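Local coordinates for protein acetyltransferase, GNAT family (Colwellia psychrerythraea, PDB 3IWG) that probably transfers acyl groups, most likely acetyl, as a member of the GNAT acetyltransferase family, at residues A[18-21]-A[22-26]; A[32-36]-A[37-41]; A[107-110]-A[111-115]; A[198-201]-A[202-206]. One frame throughout, in Å; residues are numbered along the deposited sequence.

Interaction 1 (A[18-21]-A[22-26]); sequences QLKK and AYFDS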
loop_
_atom_site.group_PDB
_atom_site.type_symbol
_atom_site.label_atom_id
_atom_site.label_comp_id
_atom_site.label_asym_id
_atom_site.label_seq_id
_atom_site.Cartn_x
_atom_site.Cartn_y
_atom_site.Cartn_z
ATOM N N GLN A 18 -3.923 -23.644 -10.029
ATOM C CA GLN A 18 -4.911 -24.316 -10.855
ATOM C C GLN A 18 -6.242 -24.427 -10.140
ATOM O O GLN A 18 -7.277 -24.186 -10.732
ATOM C CB GLN A 18 -4.462 -25.724 -11.224
ATOM C CG GLN A 18 -3.815 -25.906 -12.615
ATOM C CD GLN A 18 -3.865 -27.389 -13.049
ATOM O OE1 GLN A 18 -4.067 -28.290 -12.202
ATOM N NE2 GLN A 18 -3.696 -27.642 -14.367
ATOM N N LEU A 19 -6.229 -24.833 -8.885
ATOM C CA LEU A 19 -7.472 -24.976 -8.169
ATOM C C LEU A 19 -8.185 -23.615 -8.035
ATOM O O LEU A 19 -9.415 -23.533 -8.214
ATOM C CB LEU A 19 -7.235 -25.640 -6.819
ATOM C CG LEU A 19 -6.897 -27.137 -6.875
ATOM C CD1 LEU A 19 -6.386 -27.595 -5.501
ATOM C CD2 LEU A 19 -8.133 -27.975 -7.305
ATOM N N LYS A 20 -7.413 -22.554 -7.766
ATOM C CA LYS A 20 -8.003 -21.230 -7.675
ATOM C C LYS A 20 -8.620 -20.767 -8.989
ATOM O O LYS A 20 -9.738 -20.203 -9.015
ATOM C CB LYS A 20 -6.999 -20.198 -7.191
ATOM C CG LYS A 20 -6.581 -20.398 -5.744
ATOM C CD LYS A 20 -6.886 -19.167 -4.909
ATOM C CE LYS A 20 -6.806 -19.415 -3.392
ATOM N NZ LYS A 20 -7.230 -18.204 -2.655
ATOM N N LYS A 21 -7.913 -21.011 -10.085
ATOM C CA LYS A 21 -8.422 -20.624 -11.397
ATOM C C LYS A 21 -9.735 -21.353 -11.731
ATOM O O LYS A 21 -10.672 -20.759 -12.303
ATOM C CB LYS A 21 -7.352 -20.817 -12.497
ATOM C CG LYS A 21 -7.816 -20.385 -13.914
ATOM C CD LYS A 21 -6.710 -20.549 -14.995
ATOM C CE LYS A 21 -7.193 -20.116 -16.444
ATOM N NZ LYS A 21 -8.658 -20.437 -16.779
ATOM N N ALA A 22 -9.845 -22.610 -11.342
ATOM C CA ALA A 22 -11.092 -23.328 -11.579
ATOM C C ALA A 22 -12.176 -22.780 -10.673
ATOM O O ALA A 22 -13.327 -22.614 -11.103
ATOM C CB ALA A 22 -10.910 -24.798 -11.363
ATOM N N TYR A 23 -11.814 -22.468 -9.424
ATOM C CA TYR A 23 -12.772 -21.852 -8.492
ATOM C C TYR A 23 -13.424 -20.623 -9.121
ATOM O O TYR A 23 -14.623 -20.572 -9.255
ATOM C CB TYR A 23 -12.087 -21.508 -7.188
ATOM C CG TYR A 23 -12.984 -20.837 -6.182
ATOM C CD1 TYR A 23 -14.010 -21.531 -5.572
ATOM C CD2 TYR A 23 -12.784 -19.535 -5.822
ATOM C CE1 TYR A 23 -14.832 -20.931 -4.636
ATOM C CE2 TYR A 23 -13.582 -18.918 -4.874
ATOM C CZ TYR A 23 -14.625 -19.619 -4.306
ATOM O OH TYR A 23 -15.417 -19.026 -3.378
ATOM N N PHE A 24 -12.600 -19.723 -9.640
ATOM C CA PHE A 24 -13.065 -18.484 -10.247
ATOM C C PHE A 24 -13.823 -18.690 -11.565
ATOM O O PHE A 24 -14.861 -18.045 -11.781
ATOM C CB PHE A 24 -11.906 -17.501 -10.413
ATOM C CG PHE A 24 -11.388 -16.959 -9.066
ATOM C CD1 PHE A 24 -12.215 -16.213 -8.233
ATOM C CD2 PHE A 24 -10.100 -17.211 -8.632
ATOM C CE1 PHE A 24 -11.754 -15.733 -6.997
ATOM C CE2 PHE A 24 -9.650 -16.752 -7.406
ATOM C CZ PHE A 24 -10.487 -16.014 -6.587
ATOM N N ASP A 25 -13.313 -19.575 -12.420
ATOM C CA ASP A 25 -14.033 -19.943 -13.637
ATOM C C ASP A 25 -15.479 -20.423 -13.361
ATOM O O ASP A 25 -16.387 -20.077 -14.115
ATOM C CB ASP A 25 -13.291 -21.043 -14.417
ATOM C CG ASP A 25 -12.094 -20.511 -15.181
ATOM O OD1 ASP A 25 -11.948 -19.269 -15.217
ATOM O OD2 ASP A 25 -11.296 -21.317 -15.743
ATOM N N SER A 26 -15.670 -21.144 -12.254
ATOM C CA SER A 26 -16.956 -21.672 -11.882
ATOM C C SER A 26 -17.930 -20.563 -11.459
ATOM O O SER A 26 -19.095 -20.823 -11.467
ATOM C CB SER A 26 -16.814 -22.689 -10.721
ATOM O OG SER A 26 -16.620 -22.023 -9.427
#

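Interaction 2 (A[32-36]-A[37-41]); sequences DGMWH and FGFAP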
loop_
_atom_site.group_PDB
_atom_site.type_symbol
_atom_site.label_atom_id
_atom_site.label_comp_id
_atom_site.label_asym_id
_atom_site.label_seq_id
_atom_site.Cartn_x
_atom_site.Cartn_y
_atom_site.Cartn_z
ATOM N N ASP A 32 -16.255 -10.219 -5.951
ATOM C CA ASP A 32 -15.785 -8.967 -5.414
ATOM C C ASP A 32 -14.273 -8.904 -5.212
ATOM O O ASP A 32 -13.714 -9.634 -4.405
ATOM C CB ASP A 32 -16.405 -8.661 -4.069
ATOM C CG ASP A 32 -16.029 -7.286 -3.610
ATOM O OD1 ASP A 32 -16.669 -6.344 -4.118
ATOM O OD2 ASP A 32 -15.048 -7.145 -2.830
ATOM N N GLY A 33 -13.649 -7.961 -5.887
ATOM C CA GLY A 33 -12.206 -7.723 -5.743
ATOM C C GLY A 33 -11.606 -7.612 -4.344
ATOM O O GLY A 33 -10.569 -8.201 -4.064
HETATM N N MSE A 34 -12.260 -6.876 -3.447
HETATM C CA MSE A 34 -11.670 -6.682 -2.109
HETATM C C MSE A 34 -11.784 -7.999 -1.376
HETATM O O MSE A 34 -10.821 -8.433 -0.773
HETATM C CB MSE A 34 -12.322 -5.541 -1.299
HETATM C CG MSE A 34 -11.330 -4.513 -0.726
HETATM SE SE MSE A 34 -9.544 -5.107 0.019
HETATM C CE MSE A 34 -8.399 -4.097 -1.211
ATOM N N TRP A 35 -12.928 -8.666 -1.483
ATOM C CA TRP A 35 -13.079 -9.980 -0.844
ATOM C C TRP A 35 -12.095 -11.025 -1.368
ATOM O O TRP A 35 -11.391 -11.668 -0.575
ATOM C CB TRP A 35 -14.494 -10.486 -0.973
ATOM C CG TRP A 35 -15.338 -9.833 -0.041
ATOM C CD1 TRP A 35 -15.991 -8.676 -0.223
ATOM C CD2 TRP A 35 -15.566 -10.228 1.298
ATOM N NE1 TRP A 35 -16.678 -8.324 0.924
ATOM C CE2 TRP A 35 -16.430 -9.262 1.878
ATOM C CE3 TRP A 35 -15.143 -11.314 2.068
ATOM C CZ2 TRP A 35 -16.874 -9.332 3.199
ATOM C CZ3 TRP A 35 -15.589 -11.394 3.395
ATOM C CH2 TRP A 35 -16.464 -10.397 3.944
ATOM N N HIS A 36 -11.997 -11.158 -2.679
ATOM C CA HIS A 36 -11.287 -12.311 -3.248
ATOM C C HIS A 36 -9.868 -12.066 -3.649
ATOM O O HIS A 36 -9.110 -13.013 -3.687
ATOM C CB HIS A 36 -12.069 -12.943 -4.385
ATOM C CG HIS A 36 -13.237 -13.710 -3.881
ATOM N ND1 HIS A 36 -14.488 -13.144 -3.742
ATOM C CD2 HIS A 36 -13.309 -14.930 -3.298
ATOM C CE1 HIS A 36 -15.283 -13.996 -3.122
ATOM N NE2 HIS A 36 -14.595 -15.090 -2.851
ATOM N N PHE A 37 -9.483 -10.809 -3.901
ATOM C CA PHE A 37 -8.080 -10.506 -4.153
ATOM C C PHE A 37 -7.378 -9.657 -3.106
ATOM O O PHE A 37 -6.174 -9.481 -3.177
ATOM C CB PHE A 37 -7.949 -9.897 -5.535
ATOM C CG PHE A 37 -8.644 -10.698 -6.543
ATOM C CD1 PHE A 37 -8.157 -11.963 -6.864
ATOM C CD2 PHE A 37 -9.842 -10.284 -7.080
ATOM C CE1 PHE A 37 -8.820 -12.775 -7.752
ATOM C CE2 PHE A 37 -10.523 -11.112 -8.001
ATOM C CZ PHE A 37 -10.005 -12.355 -8.321
ATOM N N GLY A 38 -8.129 -9.164 -2.129
ATOM C CA GLY A 38 -7.569 -8.440 -0.988
ATOM C C GLY A 38 -7.569 -9.394 0.176
ATOM O O GLY A 38 -6.495 -9.841 0.565
ATOM N N PHE A 39 -8.765 -9.732 0.700
ATOM C CA PHE A 39 -8.889 -10.584 1.911
ATOM C C PHE A 39 -8.502 -12.035 1.730
ATOM O O PHE A 39 -7.769 -12.546 2.533
ATOM C CB PHE A 39 -10.316 -10.574 2.553
ATOM C CG PHE A 39 -10.844 -9.200 2.916
ATOM C CD1 PHE A 39 -10.016 -8.226 3.457
ATOM C CD2 PHE A 39 -12.212 -8.899 2.753
ATOM C CE1 PHE A 39 -10.520 -6.937 3.777
ATOM C CE2 PHE A 39 -12.733 -7.600 3.089
ATOM C CZ PHE A 39 -11.874 -6.634 3.588
ATOM N N ALA A 40 -9.035 -12.733 0.731
ATOM C CA ALA A 40 -8.779 -14.177 0.627
ATOM C C ALA A 40 -7.276 -14.597 0.615
ATOM O O ALA A 40 -6.879 -15.526 1.317
ATOM C CB ALA A 40 -9.521 -14.765 -0.591
ATOM N N PRO A 41 -6.422 -13.932 -0.161
ATOM C CA PRO A 41 -4.981 -14.293 -0.171
ATOM C C PRO A 41 -4.267 -14.037 1.168
ATOM O O PRO A 41 -3.214 -14.614 1.410
ATOM C CB PRO A 41 -4.395 -13.382 -1.255
ATOM C CG PRO A 41 -5.539 -12.868 -2.025
ATOM C CD PRO A 41 -6.688 -12.809 -1.052
#

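Interaction 3 (A[107-110]-A[111-115]); sequences LNYQ and ALCLD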
loop_
_atom_site.group_PDB
_atom_site.type_symbol
_atom_site.label_atom_id
_atom_site.label_comp_id
_atom_site.label_asym_id
_atom_site.label_seq_id
_atom_site.Cartn_x
_atom_site.Cartn_y
_atom_site.Cartn_z
ATOM N N LEU A 107 -21.880 -21.407 -6.368
ATOM C CA LEU A 107 -23.076 -22.237 -6.171
ATOM C C LEU A 107 -22.747 -23.391 -5.271
ATOM O O LEU A 107 -23.441 -23.630 -4.295
ATOM C CB LEU A 107 -23.629 -22.708 -7.523
ATOM C CG LEU A 107 -24.256 -21.643 -8.449
ATOM C CD1 LEU A 107 -24.657 -22.225 -9.834
ATOM C CD2 LEU A 107 -25.425 -20.941 -7.784
ATOM N N ASN A 108 -21.657 -24.086 -5.570
ATOM C CA ASN A 108 -21.273 -25.244 -4.775
ATOM C C ASN A 108 -20.942 -24.903 -3.342
ATOM O O ASN A 108 -21.325 -25.592 -2.427
ATOM C CB ASN A 108 -20.125 -25.992 -5.425
ATOM C CG ASN A 108 -20.589 -26.925 -6.539
ATOM O OD1 ASN A 108 -20.133 -26.829 -7.679
ATOM N ND2 ASN A 108 -21.459 -27.857 -6.202
ATOM N N TYR A 109 -20.239 -23.811 -3.134
ATOM C CA TYR A 109 -19.795 -23.448 -1.785
ATOM C C TYR A 109 -21.019 -22.982 -1.039
ATOM O O TYR A 109 -21.250 -23.354 0.116
ATOM C CB TYR A 109 -18.670 -22.393 -1.933
ATOM C CG TYR A 109 -18.208 -21.607 -0.724
ATOM C CD1 TYR A 109 -18.305 -22.105 0.554
ATOM C CD2 TYR A 109 -17.625 -20.352 -0.891
ATOM C CE1 TYR A 109 -17.840 -21.383 1.645
ATOM C CE2 TYR A 109 -17.181 -19.624 0.194
ATOM C CZ TYR A 109 -17.289 -20.137 1.459
ATOM O OH TYR A 109 -16.889 -19.383 2.557
ATOM N N GLN A 110 -21.847 -22.204 -1.711
ATOM C CA GLN A 110 -23.109 -21.714 -1.092
ATOM C C GLN A 110 -24.008 -22.867 -0.641
ATOM O O GLN A 110 -24.576 -22.840 0.470
ATOM C CB GLN A 110 -23.888 -20.816 -2.067
ATOM C CG GLN A 110 -25.210 -20.325 -1.530
ATOM C CD GLN A 110 -26.012 -19.469 -2.525
ATOM O OE1 GLN A 110 -26.276 -18.292 -2.253
ATOM N NE2 GLN A 110 -26.379 -20.042 -3.672
ATOM N N ALA A 111 -24.135 -23.878 -1.499
ATOM C CA ALA A 111 -25.017 -24.975 -1.192
ATOM C C ALA A 111 -24.649 -25.532 0.144
ATOM O O ALA A 111 -25.519 -25.791 0.987
ATOM C CB ALA A 111 -24.937 -26.073 -2.259
ATOM N N LEU A 112 -23.344 -25.704 0.344
ATOM C CA LEU A 112 -22.877 -26.420 1.513
ATOM C C LEU A 112 -23.079 -25.578 2.722
ATOM O O LEU A 112 -23.387 -26.109 3.782
ATOM C CB LEU A 112 -21.416 -26.852 1.348
ATOM C CG LEU A 112 -21.240 -27.799 0.158
ATOM C CD1 LEU A 112 -19.740 -28.065 -0.211
ATOM C CD2 LEU A 112 -21.959 -29.096 0.482
ATOM N N CYS A 113 -22.939 -24.266 2.572
ATOM C CA CYS A 113 -23.214 -23.353 3.673
ATOM C C CYS A 113 -24.669 -23.419 4.074
ATOM O O CYS A 113 -24.995 -23.532 5.258
ATOM C CB CYS A 113 -22.873 -21.910 3.308
ATOM S SG CYS A 113 -21.060 -21.538 3.030
ATOM N N LEU A 114 -25.549 -23.349 3.078
ATOM C CA LEU A 114 -26.992 -23.501 3.298
ATOM C C LEU A 114 -27.264 -24.734 4.136
ATOM O O LEU A 114 -27.912 -24.609 5.150
ATOM C CB LEU A 114 -27.771 -23.547 1.974
ATOM C CG LEU A 114 -27.843 -22.171 1.310
ATOM C CD1 LEU A 114 -28.303 -22.227 -0.132
ATOM C CD2 LEU A 114 -28.717 -21.244 2.150
ATOM N N ASP A 115 -26.693 -25.883 3.744
ATOM C CA ASP A 115 -26.905 -27.175 4.423
ATOM C C ASP A 115 -26.493 -27.135 5.872
ATOM O O ASP A 115 -27.115 -27.737 6.730
ATOM C CB ASP A 115 -26.063 -28.312 3.761
ATOM C CG ASP A 115 -26.587 -28.748 2.360
ATOM O OD1 ASP A 115 -27.730 -28.376 2.007
ATOM O OD2 ASP A 115 -25.869 -29.482 1.621
#

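Interaction 4 (A[198-201]-A[202-206]); sequences RLFD and QYQTE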
loop_
_atom_site.group_PDB
_atom_site.type_symbol
_atom_site.label_atom_id
_atom_site.label_comp_id
_atom_site.label_asym_id
_atom_site.label_seq_id
_atom_site.Cartn_x
_atom_site.Cartn_y
_atom_site.Cartn_z
ATOM N N ARG A 198 -10.938 0.031 -10.851
ATOM C CA ARG A 198 -9.833 -0.888 -10.654
ATOM C C ARG A 198 -9.871 -2.036 -11.598
ATOM O O ARG A 198 -10.900 -2.667 -11.761
ATOM C CB ARG A 198 -9.914 -1.517 -9.297
ATOM C CG ARG A 198 -9.931 -0.556 -8.086
ATOM C CD ARG A 198 -10.333 -1.424 -6.859
ATOM N NE ARG A 198 -11.034 -0.583 -5.952
ATOM C CZ ARG A 198 -12.285 -0.696 -5.538
ATOM N NH1 ARG A 198 -12.725 0.253 -4.712
ATOM N NH2 ARG A 198 -13.038 -1.735 -5.832
ATOM N N LEU A 199 -8.736 -2.351 -12.176
ATOM C CA LEU A 199 -8.649 -3.497 -13.047
ATOM C C LEU A 199 -8.290 -4.666 -12.208
ATOM O O LEU A 199 -7.735 -4.500 -11.151
ATOM C CB LEU A 199 -7.563 -3.305 -14.099
ATOM C CG LEU A 199 -8.057 -2.532 -15.303
ATOM C CD1 LEU A 199 -8.733 -1.239 -14.901
ATOM C CD2 LEU A 199 -6.870 -2.293 -16.322
ATOM N N PHE A 200 -8.604 -5.844 -12.712
ATOM C CA PHE A 200 -8.144 -7.103 -12.152
ATOM C C PHE A 200 -6.926 -7.621 -12.902
ATOM O O PHE A 200 -6.900 -7.662 -14.140
ATOM C CB PHE A 200 -9.231 -8.113 -12.298
ATOM C CG PHE A 200 -10.422 -7.817 -11.454
ATOM C CD1 PHE A 200 -10.478 -8.275 -10.151
ATOM C CD2 PHE A 200 -11.489 -7.096 -11.966
ATOM C CE1 PHE A 200 -11.596 -8.032 -9.375
ATOM C CE2 PHE A 200 -12.596 -6.815 -11.189
ATOM C CZ PHE A 200 -12.662 -7.295 -9.893
ATOM N N ASP A 201 -5.909 -8.048 -12.172
ATOM C CA ASP A 201 -4.716 -8.546 -12.840
ATOM C C ASP A 201 -4.880 -9.974 -13.424
ATOM O O ASP A 201 -4.171 -10.325 -14.367
ATOM C CB ASP A 201 -3.498 -8.414 -11.912
ATOM C CG ASP A 201 -3.069 -6.951 -11.713
ATOM O OD1 ASP A 201 -3.512 -6.042 -12.476
ATOM O OD2 ASP A 201 -2.312 -6.698 -10.767
ATOM N N GLN A 202 -5.813 -10.761 -12.880
ATOM C CA GLN A 202 -6.078 -12.120 -13.353
ATOM C C GLN A 202 -7.548 -12.498 -13.181
ATOM O O GLN A 202 -8.266 -11.910 -12.390
ATOM C CB GLN A 202 -5.268 -13.134 -12.550
ATOM C CG GLN A 202 -4.221 -12.500 -11.638
ATOM C CD GLN A 202 -4.060 -13.224 -10.298
ATOM O OE1 GLN A 202 -4.506 -12.711 -9.248
ATOM N NE2 GLN A 202 -3.428 -14.421 -10.326
ATOM N N TYR A 203 -7.966 -13.506 -13.921
ATOM C CA TYR A 203 -9.293 -14.130 -13.787
ATOM C C TYR A 203 -10.454 -13.296 -14.265
ATOM O O TYR A 203 -11.399 -13.845 -14.879
ATOM C CB TYR A 203 -9.603 -14.532 -12.339
ATOM C CG TYR A 203 -8.511 -15.321 -11.683
ATOM C CD1 TYR A 203 -7.991 -16.456 -12.293
ATOM C CD2 TYR A 203 -7.974 -14.929 -10.460
ATOM C CE1 TYR A 203 -6.966 -17.187 -11.698
ATOM C CE2 TYR A 203 -6.956 -15.678 -9.849
ATOM C CZ TYR A 203 -6.466 -16.792 -10.479
ATOM O OH TYR A 203 -5.456 -17.523 -9.912
ATOM N N GLN A 204 -10.450 -12.013 -13.938
ATOM C CA GLN A 204 -11.598 -11.193 -14.255
ATOM C C GLN A 204 -11.212 -9.981 -15.068
ATOM O O GLN A 204 -11.835 -8.923 -14.932
ATOM C CB GLN A 204 -12.317 -10.815 -12.959
ATOM C CG GLN A 204 -12.679 -12.044 -12.170
ATOM C CD GLN A 204 -13.532 -11.824 -10.938
ATOM O OE1 GLN A 204 -14.059 -12.782 -10.403
ATOM N NE2 GLN A 204 -13.656 -10.583 -10.474
ATOM N N THR A 205 -10.229 -10.148 -15.957
ATOM C CA THR A 205 -9.622 -9.018 -16.674
ATOM C C THR A 205 -10.542 -8.330 -17.695
ATOM O O THR A 205 -10.133 -7.435 -18.400
ATOM C CB THR A 205 -8.328 -9.455 -17.428
ATOM O OG1 THR A 205 -8.671 -10.459 -18.382
ATOM C CG2 THR A 205 -7.275 -9.997 -16.465
ATOM N N GLU A 206 -11.778 -8.771 -17.803
ATOM C CA GLU A 206 -12.730 -8.108 -18.666
ATOM C C GLU A 206 -13.611 -7.131 -17.849
ATOM O O GLU A 206 -14.424 -6.411 -18.413
ATOM C CB GLU A 206 -13.538 -9.142 -19.498
ATOM C CG GLU A 206 -14.169 -10.362 -18.707
ATOM C CD GLU A 206 -13.150 -11.408 -18.047
ATOM O OE1 GLU A 206 -12.558 -12.294 -18.731
ATOM O OE2 GLU A 206 -12.972 -11.367 -16.821
#

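Interaction 1 (A[18-21]-A[22-26])
Lys21 and Asp25 stand one turn apart on helix 17-26 and reach toward each other over its exposed side. The lysine chain leaves with CG anti to the backbone N (chi1 -178°), runs straight to CE and bends only at its last torsion, which swings NZ back to Asp25 OD2 at 3.0 Å. This is a salt bridge whose hydrogen-bond geometry is weak. Asp25 turns its carboxylate back along the helix to meet the ammonium group, and its CG also lies 3.2 Å from Lys21 O, the carbonyl that accepts the backbone bond from Asp25 N.

On the other flank Phe24 leans back over Lys20. Its CG sits beside the backbone N (chi1 -69°), which brings CD2 to 3.0 Å from Lys20 O, obliquely to the ring; the same oxygen accepts from Phe24 N at 3.0 Å. CD2 of the neighbouring Tyr23 lies 4.0 Å above the centre of one face of the Phe24 ring. Lys20 directs its ammonium to Gln68, while the Phe24 ring stacks with Tyr203 and meets Phe37. A serine in place of Phe24 would probably open a gap beside Tyr203 and Phe37 and cost each of them one of its ring contacts.

Leu19 and Tyr23 face inward, against Tyr70 of strand 65-71. The helix is thus amphipathic: a buried apolar side joins it to the strands and to Tyr203, whereas the Lys21-Asp25 pair, exposed and weakly bonded, probably adds only modestly to its stability.

Interaction 2 (A[32-36]-A[37-41])
Trp35 presents a face of its indole to the edge of Phe39 in a T-shaped (edge-to-face) pair, with the six-membered ring and the phenyl ring 87° apart and their centroids 5.3 Å from each other. Phe39 CD2 makes the closest approach, 3.9 Å from Trp35 CE3 and displaced toward the rim of the indole. In one of two modelled conformers of Met34, a selenomethionine, the selenium lies above a face of the same phenyl ring, 4.7 Å from the Phe39 centroid: a distant and tentative Met-aromatic contact.

Both contacts are set by the backbone of helix 33-39, which widens into a pi-type turn. Phe39 N donates to Met34 O at 2.8 Å, and Ala40 N to Trp35 O at 2.9 Å, each an i to i+5 bond in place of the alpha-helical i to i+4. Gly38 N bonds only weakly to the carbonyls of Gly33 and Met34.

At the start of the helix Asp32 is the N-cap. Its OD2 receives Trp35 N at 2.9 Å through the anti lone pair, in a nearly straight bond (168°), and Met34 N more weakly. Asp32 OD1 is held in turn by Ser245, and beyond the indole Phe101 and Leu67 meet Trp35.

Interaction 3 (A[107-110]-A[111-115])
Gln110 O receives Leu114 N at 2.8 Å in an almost perfectly straight bond (178°), the shortest across this part of the alpha helix 107-116. The neighbouring i to i+4 bonds are less even: Ala111 N reaches Leu107 O at 2.9 Å and Cys113 N reaches Tyr109 O at 3.1 Å, but Leu112 N makes only weak bonds, to Asn108 O and Tyr109 O.

On the outer side Gln110 and Leu114 run side by side in the same direction. The glutamine extends with CG anti to the backbone N (chi1 178°), and its CG comes 3.9 Å from Leu114 CD1, an aliphatic touch through the base of a polar chain.

The inner side belongs to Tyr109 and Cys113, which settle over strand 99-103 at Ala100. The Tyr109 hydroxyl bonds weakly to Phe101 O, while Leu112 and Cys113 also meet Phe83 of helix 76-87, so this helix packs against both that strand and that helix. Cys113 brings its sulfur against the phenol ring, in a sulfur-aromatic contact 4.3 Å from the Tyr109 centroid. Cys113 SG approaches obliquely, 47° off the ring normal, and lies closest to Tyr109 CE1, at 3.5 Å.

Interaction 4 (A[198-201]-A[202-206])
Phe200 offers one face of its ring to Gln204, whose chain lies across it from CB to the amide. Gln204 CB stands over that face, 4.1 Å from the ring centroid and 19° off the normal, in a CH-pi contact. The amide follows, with Gln204 NE2 3.4 Å above the plane, offset toward the rim and 3.5 Å from both Phe200 CE1 and Phe200 CZ. Ring and amide planes differ by 65°, so the two flat groups are not stacked; the nitrogen is the part of the amide that comes down to the ring. Near one margin Phe200 CD2 lies 3.5 Å from Gln204 O. A second ring, that of Tyr203, has Gln202 CB over one face.

The glutamine spans the phenyl because its chain is extended beyond CG (chi2 -173°). Its amide oxygen is fixed by Leu31 N, which holds the group in place over the ring. Thr205 CG2 comes 3.3 Å from Phe200 O, across the turn. Asp201 points elsewhere, to a salt bridge with Arg179.

Residues 200-206 form the connection of the beta hairpin between antiparallel strands 190-199 and 207-214, in the second GNAT-family region. Replacing Phe200 by an alanine would probably leave the Gln204 chain without its aromatic floor and open a gap beside Phe37. Across this turn the side chains meet by carbon contacts and an amide resting on an aromatic face, while the polar ends of Gln204 and Asp201 are spent on partners elsewhere in the chain.

How the interactions relate
From the N terminus, interactions 1 to 4 follow in series; each is local, and none nests in or crosses another. Interactions 1 and 2 lie on successive helices, 17-26 and 33-39, which meet where Phe24 CZ comes 3.8 Å from Phe37 CE1. Interaction 3, on helix 107-116, joins this group through Tyr23 and Tyr109 but does not touch interactions 2 or 4. Interaction 4 alone closes a loop, the turn between strands 190-199 and 207-214. Tyr203 reaches helix 17-26, while Phe200 CE1 lies 3.5 Å from Phe37 CE2. The loop thus ties the second GNAT-family region to two helices of the first.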